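Local coordinates for Serine/threonine-protein kinase PknI (Mycobacterium tuberculosis, PDB 5XLM) that phosphorylates serine and threonine residues of proteins and has an important role in slowing mycobacterial growth inside the infected host, this chain being its extracellular sensor domain, at residues A80-D85 and V182-P187. Residues are numbered along the deposited sequence; the frame is centred on the assembly and turned at random.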
# COMPACT_ATOMS: atom_id res chain seq x y z
N ALA A 80 8.24 5.35 -2.11
CA ALA A 80 7.17 6.27 -2.45
C ALA A 80 6.38 5.70 -3.61
O ALA A 80 6.95 5.13 -4.54
CB ALA A 80 7.72 7.65 -2.81
N ALA A 81 5.06 5.84 -3.54
CA ALA A 81 4.18 5.28 -4.56
C ALA A 81 3.18 6.34 -5.01
O ALA A 81 2.47 6.92 -4.19
CB ALA A 81 3.43 4.05 -4.03
N THR A 82 3.14 6.59 -6.32
CA THR A 82 2.16 7.49 -6.91
C THR A 82 1.15 6.66 -7.69
O THR A 82 1.51 5.71 -8.38
CB THR A 82 2.82 8.54 -7.80
OG1 THR A 82 1.81 9.37 -8.40
CG2 THR A 82 3.67 7.90 -8.89
N MET A 83 -0.12 7.03 -7.56
CA MET A 83 -1.20 6.23 -8.14
C MET A 83 -1.28 6.43 -9.64
O MET A 83 -1.19 7.55 -10.15
CB MET A 83 -2.53 6.59 -7.49
CG MET A 83 -3.63 5.58 -7.74
SD MET A 83 -5.13 5.98 -6.82
CE MET A 83 -6.16 4.56 -7.19
N LEU A 84 -1.46 5.33 -10.36
CA LEU A 84 -1.65 5.34 -11.80
C LEU A 84 -3.13 5.24 -12.13
O LEU A 84 -3.97 4.92 -11.28
CB LEU A 84 -0.86 4.19 -12.44
CG LEU A 84 0.63 4.14 -12.13
CD1 LEU A 84 1.25 2.88 -12.72
CD2 LEU A 84 1.35 5.38 -12.64
N ASP A 85 -3.46 5.54 -13.38
CA ASP A 85 -4.86 5.48 -13.80
C ASP A 85 -5.31 4.02 -13.90
O ASP A 85 -4.51 3.12 -14.14
CB ASP A 85 -5.04 6.20 -15.13
CG ASP A 85 -6.49 6.59 -15.38
OD1 ASP A 85 -7.32 5.68 -15.57
OD2 ASP A 85 -6.79 7.80 -15.37
N VAL A 182 5.56 8.87 -16.20
CA VAL A 182 5.21 9.38 -14.87
C VAL A 182 6.48 9.72 -14.10
O VAL A 182 7.55 9.14 -14.31
CB VAL A 182 4.34 8.35 -14.10
CG1 VAL A 182 5.19 7.20 -13.58
CG2 VAL A 182 3.58 9.03 -12.97
N THR A 183 6.36 10.71 -13.21
CA THR A 183 7.44 11.10 -12.31
C THR A 183 7.04 10.70 -10.90
O THR A 183 6.10 11.28 -10.32
CB THR A 183 7.72 12.60 -12.40
OG1 THR A 183 6.66 13.33 -11.77
CG2 THR A 183 7.84 13.05 -13.85
N VAL A 184 7.73 9.72 -10.33
CA VAL A 184 7.48 9.31 -8.95
C VAL A 184 8.34 10.19 -8.05
O VAL A 184 9.55 10.33 -8.29
CB VAL A 184 7.79 7.82 -8.74
CG1 VAL A 184 7.21 7.35 -7.41
CG2 VAL A 184 7.25 6.99 -9.89
N PRO A 185 7.77 10.82 -7.02
CA PRO A 185 8.58 11.67 -6.14
C PRO A 185 9.58 10.83 -5.35
O PRO A 185 9.19 9.90 -4.63
CB PRO A 185 7.54 12.33 -5.22
CG PRO A 185 6.37 11.39 -5.25
CD PRO A 185 6.35 10.81 -6.64
N ASP A 186 10.86 11.16 -5.49
CA ASP A 186 11.91 10.45 -4.77
C ASP A 186 11.69 10.60 -3.27
O ASP A 186 11.64 11.74 -2.78
CB ASP A 186 13.28 10.98 -5.18
CG ASP A 186 14.42 10.07 -4.76
OD1 ASP A 186 14.44 9.60 -3.60
OD2 ASP A 186 15.31 9.80 -5.61
N PRO A 187 11.54 9.51 -2.52
CA PRO A 187 11.33 9.64 -1.07
C PRO A 187 12.49 10.28 -0.36
O PRO A 187 12.30 10.84 0.73
CB PRO A 187 11.10 8.20 -0.61
CG PRO A 187 11.78 7.36 -1.66
CD PRO A 187 11.61 8.10 -2.95
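The C-terminal tail of the sensor domain lies over one face of strand 77-83, where Thr82 and Val184 meet by their methyl groups. The segments run roughly antiparallel, their directions 160° apart, and diverge from 5.5 Å between Ala80 CA and Pro187 CA to 8.5 Å between Leu84 CA and Val182 CA. No hydrogen bond joins them; the contact is van der Waals, made by methyl groups, proline ring atoms and two carbonyl oxygens. Alternation along the strand sets the pattern: the CB atoms of Ala80 and Thr82 point at the tail, that of Ala81 away. Thr82 CG2, placed between the backbone N and the carbonyl carbon with OG1 anti to N (chi1 178°), fits against both branches of Val184, 3.8 Å from CG2 and 3.9 Å from CG1. Val184 CG1 also sits 3.6 Å from Ala80 O. At one end Ala80 CB packs closely on the Pro185 carbonyl, 3.2 Å from its O, and lies 3.9 Å from Pro187 CD. At the other, Leu84 CD2 comes within 4.3 Å of Val182 CG2. The strand itself is paired between strands 62-72 and 100-105; Val184 and Pro187 also touch Arg69 and Ser71 of strand 62-72, while Pro185 rests on Pro99, just before strand 100-105.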